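Local coordinates for CalS13 (Micromonospora echinospora, PDB 4ZAS), which probably transfers an amino group to a nucleotide-linked keto sugar with the help of pyridoxal 5'-phosphate, as a sugar aminotransferase of the DegT/DnrJ/EryC1 family, at residues 69-74 and 231-236; 190-195 and 210-215; 340-345 and 398-403. One frame throughout, in Å; residues are numbered along the deposited sequence.

Contact 1 (69-74 and 231-236); sequences SRIGNP and FVVLPD
Asn73 and Val233 mark the closest backbone approach, 7.4 Å between their CA atoms, where the chain leaving helix 58-71 passes strand 230-233 without a backbone bond between the two segments. Gly72, with positive phi, is the first residue to leave the helix. The amide of Asn73 makes the polar link. Its ND2 donates to Leu234 O at 2.9 Å, with an N-H...O angle of 160°. The oxygen lies close to the amide plane of Asn73, but the donor stands above the carbonyl plane of Leu234. With chi1 at -176°, CG of Asn73 is trans to its own backbone N, and the side chain runs past Val233 in the opposite direction. Val233 CG1 sits 3.3 Å from Asn73 ND2. This buried amide is well satisfied: ND2 also donates to Gly208 O, and OD1 accepts from the backbone N of Arg75. On the helix side, Ile71 enters with its CD1 methyl. It meets Val233 CG2 tip to tip at 4.1 Å, and touches Phe231 CE2 obliquely at 3.7 Å. Tyr63 and Val67, earlier on the same helix, also touch Phe231, whose ring stacks with Tyr216. The arrangement is a helix packed on a beta sheet, in the alpha/beta domain with the mixed seven-stranded sheet known from fold-type I pyridoxal phosphate enzymes.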
# COMPACT_ATOMS: atom_id res chain seq x y z
N SER A 69 -14.78 9.09 16.86
CA SER A 69 -15.65 9.33 17.99
C SER A 69 -14.96 8.91 19.28
O SER A 69 -15.12 9.55 20.31
CB SER A 69 -16.96 8.55 17.80
OG SER A 69 -17.93 8.93 18.76
N ARG A 70 -14.15 7.85 19.21
CA ARG A 70 -13.42 7.35 20.36
C ARG A 70 -12.24 8.23 20.71
O ARG A 70 -12.04 8.60 21.87
CB ARG A 70 -12.91 5.95 20.09
CG ARG A 70 -14.01 4.93 20.01
CD ARG A 70 -13.45 3.59 20.38
NE ARG A 70 -14.48 2.58 20.52
CZ ARG A 70 -14.33 1.55 21.33
NH1 ARG A 70 -13.21 1.45 22.03
NH2 ARG A 70 -15.29 0.64 21.44
N ILE A 71 -11.47 8.56 19.69
CA ILE A 71 -10.27 9.36 19.86
C ILE A 71 -10.69 10.77 20.25
O ILE A 71 -9.97 11.46 20.95
CB ILE A 71 -9.42 9.34 18.59
CG1 ILE A 71 -8.84 7.94 18.39
CG2 ILE A 71 -8.33 10.39 18.64
CD1 ILE A 71 -7.96 7.83 17.21
N GLY A 72 -11.86 11.19 19.81
CA GLY A 72 -12.33 12.52 20.15
C GLY A 72 -11.84 13.54 19.16
O GLY A 72 -11.84 14.73 19.45
N ASN A 73 -11.43 13.07 17.98
CA ASN A 73 -10.99 13.89 16.85
C ASN A 73 -11.54 13.30 15.56
O ASN A 73 -11.17 12.19 15.17
CB ASN A 73 -9.47 13.96 16.79
CG ASN A 73 -8.97 14.88 15.69
OD1 ASN A 73 -9.72 15.31 14.81
ND2 ASN A 73 -7.66 15.14 15.70
N PRO A 74 -12.46 14.02 14.90
CA PRO A 74 -13.15 13.47 13.72
C PRO A 74 -12.28 13.35 12.45
O PRO A 74 -12.69 12.66 11.51
CB PRO A 74 -14.29 14.47 13.51
CG PRO A 74 -13.78 15.76 14.08
CD PRO A 74 -12.94 15.36 15.25
N PHE A 231 -4.67 4.28 10.12
CA PHE A 231 -5.32 5.54 9.86
C PHE A 231 -4.44 6.67 10.35
O PHE A 231 -3.54 6.46 11.16
CB PHE A 231 -6.70 5.60 10.49
CG PHE A 231 -6.72 5.32 11.97
CD1 PHE A 231 -6.86 4.04 12.44
CD2 PHE A 231 -6.60 6.34 12.89
CE1 PHE A 231 -6.91 3.79 13.80
CE2 PHE A 231 -6.62 6.09 14.24
CZ PHE A 231 -6.78 4.81 14.70
N VAL A 232 -4.68 7.85 9.78
CA VAL A 232 -3.97 9.06 10.15
C VAL A 232 -4.95 10.02 10.83
O VAL A 232 -6.08 10.18 10.35
CB VAL A 232 -3.32 9.71 8.93
CG1 VAL A 232 -2.54 10.93 9.33
CG2 VAL A 232 -2.45 8.71 8.19
N VAL A 233 -4.53 10.64 11.93
CA VAL A 233 -5.35 11.63 12.65
C VAL A 233 -4.74 13.03 12.48
O VAL A 233 -3.56 13.24 12.73
CB VAL A 233 -5.51 11.26 14.14
CG1 VAL A 233 -6.52 12.18 14.82
CG2 VAL A 233 -5.93 9.80 14.30
N LEU A 234 -5.54 13.98 12.04
CA LEU A 234 -5.01 15.30 11.73
C LEU A 234 -5.49 16.33 12.74
O LEU A 234 -6.61 16.25 13.23
CB LEU A 234 -5.42 15.71 10.30
CG LEU A 234 -4.78 15.01 9.10
CD1 LEU A 234 -3.27 14.81 9.23
CD2 LEU A 234 -5.43 13.67 8.86
N PRO A 235 -4.63 17.31 13.03
CA PRO A 235 -4.97 18.38 13.99
C PRO A 235 -5.83 19.48 13.42
O PRO A 235 -6.37 20.23 14.23
CB PRO A 235 -3.60 18.92 14.40
CG PRO A 235 -2.73 18.65 13.25
CD PRO A 235 -3.21 17.34 12.65
N ASP A 236 -5.94 19.61 12.10
CA ASP A 236 -6.84 20.62 11.51
C ASP A 236 -7.43 20.24 10.15
O ASP A 236 -7.04 19.26 9.53
CB ASP A 236 -6.14 21.99 11.41
CG ASP A 236 -4.82 21.93 10.67
OD1 ASP A 236 -4.83 21.68 9.45
OD2 ASP A 236 -3.77 22.19 11.30

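Contact 2 (190-195 and 210-215)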
# COMPACT_ATOMS: atom_id res chain seq x y z
N VAL A 190 5.29 17.92 12.87
CA VAL A 190 5.44 16.96 13.97
C VAL A 190 4.52 15.76 13.77
O VAL A 190 3.29 15.90 13.80
CB VAL A 190 5.18 17.65 15.31
CG1 VAL A 190 5.34 16.68 16.44
CG2 VAL A 190 6.11 18.84 15.48
N VAL A 191 5.12 14.58 13.59
CA VAL A 191 4.38 13.33 13.33
C VAL A 191 4.57 12.33 14.47
O VAL A 191 5.71 11.94 14.77
CB VAL A 191 4.86 12.65 12.02
CG1 VAL A 191 4.07 11.38 11.79
CG2 VAL A 191 4.72 13.58 10.85
N GLU A 192 3.47 11.90 15.09
CA GLU A 192 3.50 10.84 16.11
C GLU A 192 3.20 9.45 15.56
O GLU A 192 2.08 9.21 15.11
CB GLU A 192 2.49 11.12 17.22
CG GLU A 192 2.71 12.40 18.02
CD GLU A 192 1.61 12.64 19.04
OE1 GLU A 192 1.12 11.66 19.62
OE2 GLU A 192 1.21 13.80 19.23
N ASP A 193 4.15 8.53 15.64
CA ASP A 193 3.86 7.13 15.28
C ASP A 193 3.14 6.41 16.44
O ASP A 193 3.75 6.02 17.43
CB ASP A 193 5.16 6.40 14.92
CG ASP A 193 4.92 4.97 14.45
OD1 ASP A 193 3.83 4.42 14.70
OD2 ASP A 193 5.86 4.40 13.84
N CYS A 194 1.83 6.26 16.30
CA CYS A 194 1.00 5.65 17.34
C CYS A 194 0.64 4.20 17.01
O CYS A 194 -0.39 3.70 17.46
CB CYS A 194 -0.28 6.46 17.56
SG CYS A 194 -0.02 8.20 17.84
N ALA A 195 1.47 3.54 16.21
CA ALA A 195 1.16 2.21 15.69
C ALA A 195 0.83 1.19 16.78
O ALA A 195 -0.06 0.35 16.60
CB ALA A 195 2.30 1.70 14.85
N HIS A 210 -3.52 15.99 20.51
CA HIS A 210 -2.53 16.93 21.05
C HIS A 210 -1.91 17.84 20.00
O HIS A 210 -0.82 18.38 20.21
CB HIS A 210 -1.44 16.12 21.78
CG HIS A 210 -1.96 15.30 22.92
ND1 HIS A 210 -2.30 13.97 22.78
CD2 HIS A 210 -2.25 15.63 24.20
CE1 HIS A 210 -2.76 13.52 23.93
NE2 HIS A 210 -2.74 14.50 24.81
N GLY A 211 -2.59 17.99 18.86
CA GLY A 211 -2.18 18.96 17.86
C GLY A 211 -1.10 18.53 16.87
O GLY A 211 -0.61 19.34 16.09
N ASN A 212 -0.74 17.26 16.88
CA ASN A 212 0.24 16.75 15.93
C ASN A 212 -0.47 15.83 14.96
O ASN A 212 -1.60 15.42 15.21
CB ASN A 212 1.36 15.97 16.60
CG ASN A 212 2.08 16.76 17.66
OD1 ASN A 212 2.36 17.95 17.49
ND2 ASN A 212 2.38 16.10 18.77
N VAL A 213 0.20 15.51 13.86
CA VAL A 213 -0.27 14.47 12.96
C VAL A 213 0.05 13.12 13.55
O VAL A 213 1.22 12.83 13.78
CB VAL A 213 0.36 14.61 11.57
CG1 VAL A 213 -0.07 13.45 10.63
CG2 VAL A 213 -0.01 15.95 10.99
N CYS A 214 -0.96 12.27 13.76
CA CYS A 214 -0.76 10.94 14.38
C CYS A 214 -1.11 9.79 13.43
O CYS A 214 -2.19 9.78 12.83
CB CYS A 214 -1.61 10.80 15.64
SG CYS A 214 -1.30 12.03 16.87
N VAL A 215 -0.22 8.80 13.33
CA VAL A 215 -0.45 7.63 12.48
C VAL A 215 -0.60 6.38 13.33
O VAL A 215 0.28 6.07 14.13
CB VAL A 215 0.67 7.44 11.46
CG1 VAL A 215 0.39 6.22 10.60
CG2 VAL A 215 0.85 8.70 10.62
O HOH W 1 -1.35 12.65 20.31
O HOH W 2 -1.72 14.77 18.53
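Chi1 of -62° in Glu192 and -56° in Asn212 sets each CG trans to its carbonyl carbon, and the two side chains cross at about a right angle beside a parallel strand pair, Asn212 just before its strand. Strands 189-193 and 213-217 are neighbours in the mixed sheet of the alpha/beta domain. The axes of 190-193 and 213-215 approach to 4.6 Å, at 24°. Val213 N to Val190 O, Glu192 N to Val213 O and Val215 N to Glu192 O form the parallel bonding pattern, and Cys194 N to Val215 O extends it. Val191, Asp193, Val213 and Val215 point to the face covered by helix 82-94. Asp193 OD2 is hydrogen-bonded to Thr119 OG1 and lies near N1 of the pyridoxal-phosphate-modified lysine at position 222, as in fold-type I enzymes. Asp193 OD1 accepts from Ala195 N at 2.9 Å in an Asx turn. Glu192 and Cys214 lie on the other face, where Cys214 SG comes within 3.7 Å of Glu192 CD. His162 and water 1 reach OE1 of the buried carboxylate, and water 2 bridges OE2 to the backbone N atoms of His210 and Asn212. Asn212 ND2 donates to Glu192 OE2 at 2.6 Å, on the anti side, the two planes steeply inclined.

Contact 3 (340-345 and 398-403); sequences RRLLDA and ETIKSG
This is a helix-to-helix contact at the periphery, between the C-terminal ends of helices 335-344 and 390-401. Its centre lies about 29 Å from the centre of the chain. The CA atoms come nearest at Leu342 and Thr399, 6.6 Å apart. The inner part is apolar. Leu342 CD1 lies 3.6 Å from Thr399 CG2 and also touches Ile400 CG1, the side chains meeting at a slant. Chi1 of -61° puts Thr399 OG1 opposite the carbonyl carbon and leaves CG2 opposite the backbone N, turned to Leu342. Thr399 OG1 bonds back to His395 O in its own helix, and Ala345 CB packs against that hydroxyl at 3.6 Å. Ile347 touches both Leu342 and Thr399, and Ala345 O is hydrogen-bonded to His395 NE2. At the outer edge Arg341 reaches across. Its chain bends at chi2 (82°) and brings the guanidinium side-on to Ser402. Arg341 NE (3.2 Å) and Arg341 NH2 (3.0 Å) both donate to Ser402 OG, which lies near the guanidinium plane. Ser402 OG in turn donates to Thr399 O at 2.6 Å, on a lone pair in the carbonyl plane. The hydroxyl therefore links the arginine to the last turn of the other helix. Gly403, with positive phi, then leads the chain out. The two helices pack together in what is probably the small C-terminal domain of the fold-type I architecture.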
# COMPACT_ATOMS: atom_id res chain seq x y z
N ARG A 340 16.78 -17.19 26.30
CA ARG A 340 16.94 -18.63 26.21
C ARG A 340 16.21 -19.34 27.35
O ARG A 340 15.48 -20.30 27.13
CB ARG A 340 18.42 -18.99 26.24
CG ARG A 340 18.73 -20.45 26.03
CD ARG A 340 18.06 -20.99 24.78
NE ARG A 340 18.79 -22.14 24.26
CZ ARG A 340 18.73 -23.36 24.79
NH1 ARG A 340 17.94 -23.60 25.82
NH2 ARG A 340 19.45 -24.35 24.26
N ARG A 341 16.38 -18.82 28.56
CA ARG A 341 15.75 -19.39 29.75
C ARG A 341 14.23 -19.37 29.64
O ARG A 341 13.57 -20.38 29.88
CB ARG A 341 16.20 -18.61 30.99
CG ARG A 341 15.67 -19.08 32.33
CD ARG A 341 16.45 -20.23 32.90
NE ARG A 341 16.13 -20.41 34.32
CZ ARG A 341 16.64 -21.35 35.11
NH1 ARG A 341 17.52 -22.22 34.63
NH2 ARG A 341 16.29 -21.40 36.39
N LEU A 342 13.67 -18.22 29.26
CA LEU A 342 12.21 -18.11 29.15
C LEU A 342 11.67 -18.95 28.00
O LEU A 342 10.53 -19.40 28.05
CB LEU A 342 11.77 -16.65 28.97
CG LEU A 342 11.35 -15.94 30.25
CD1 LEU A 342 12.53 -15.76 31.15
CD2 LEU A 342 10.70 -14.59 29.94
N LEU A 343 12.49 -19.17 26.97
CA LEU A 343 12.05 -19.99 25.84
C LEU A 343 11.85 -21.43 26.29
O LEU A 343 10.90 -22.09 25.89
CB LEU A 343 13.07 -19.96 24.70
CG LEU A 343 12.60 -20.66 23.42
CD1 LEU A 343 11.35 -19.97 22.87
CD2 LEU A 343 13.70 -20.79 22.38
N ASP A 344 12.74 -21.91 27.17
CA ASP A 344 12.64 -23.26 27.72
C ASP A 344 11.39 -23.46 28.58
O ASP A 344 10.90 -24.58 28.72
CB ASP A 344 13.87 -23.57 28.57
CG ASP A 344 15.15 -23.58 27.76
OD1 ASP A 344 15.08 -23.51 26.51
OD2 ASP A 344 16.23 -23.70 28.37
N ALA A 345 10.88 -22.37 29.15
CA ALA A 345 9.67 -22.41 29.95
C ALA A 345 8.43 -22.15 29.10
O ALA A 345 7.31 -22.06 29.60
CB ALA A 345 9.76 -21.40 31.09
N GLU A 398 7.39 -16.20 37.62
CA GLU A 398 8.07 -17.27 38.35
C GLU A 398 9.37 -17.65 37.64
O GLU A 398 10.40 -17.87 38.27
CB GLU A 398 7.15 -18.49 38.47
CG GLU A 398 7.29 -19.33 39.74
CD GLU A 398 7.03 -18.54 41.03
OE1 GLU A 398 6.29 -17.52 40.98
OE2 GLU A 398 7.54 -18.97 42.09
N THR A 399 9.31 -17.70 36.31
CA THR A 399 10.46 -18.05 35.49
C THR A 399 11.59 -17.03 35.57
O THR A 399 12.75 -17.40 35.75
CB THR A 399 10.06 -18.19 34.01
OG1 THR A 399 9.09 -19.23 33.88
CG2 THR A 399 11.29 -18.49 33.14
N ILE A 400 11.24 -15.75 35.48
CA ILE A 400 12.21 -14.66 35.56
C ILE A 400 12.92 -14.71 36.92
O ILE A 400 14.13 -14.50 37.00
CB ILE A 400 11.54 -13.27 35.30
CG1 ILE A 400 10.95 -13.21 33.89
CG2 ILE A 400 12.53 -12.14 35.49
CD1 ILE A 400 10.23 -11.91 33.53
N LYS A 401 12.16 -15.02 37.97
CA LYS A 401 12.69 -15.13 39.34
C LYS A 401 13.61 -16.35 39.56
O LYS A 401 14.37 -16.40 40.54
CB LYS A 401 11.53 -15.16 40.34
CG LYS A 401 10.93 -13.78 40.65
CD LYS A 401 9.78 -13.86 41.65
CE LYS A 401 9.21 -12.49 41.98
NZ LYS A 401 7.98 -12.58 42.82
N SER A 402 13.53 -17.35 38.67
CA SER A 402 14.37 -18.54 38.77
C SER A 402 15.79 -18.24 38.30
O SER A 402 16.65 -19.10 38.31
CB SER A 402 13.79 -19.70 37.96
OG SER A 402 14.00 -19.49 36.56
N GLY A 403 16.01 -17.02 37.84
CA GLY A 403 17.32 -16.60 37.40
C GLY A 403 17.76 -17.15 36.06
O GLY A 403 17.10 -17.99 35.43

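In the fold
Contacts 1 and 2 are neighbours in the large alpha/beta domain, their centres 10 Å apart. Strands 213-217 and 230-233 lie side by side in the same sheet, and Val233 N probably bonds Cys214 O at 2.6 Å. Pro235 packs on the loop at Gly211 and Asn212. Contact 2 reaches the cofactor side: Asp193 OD2 lies near N1 of the pyridoxal-phosphate-modified lysine at position 222, and the Ala195 side chain lies about 7 Å from the bound dTDP-sugar. Contact 3 stands apart, its centre 42 Å from that of contact 1 and 37 Å from that of contact 2. Its Leu342 side chain is about 14 Å from the ligand.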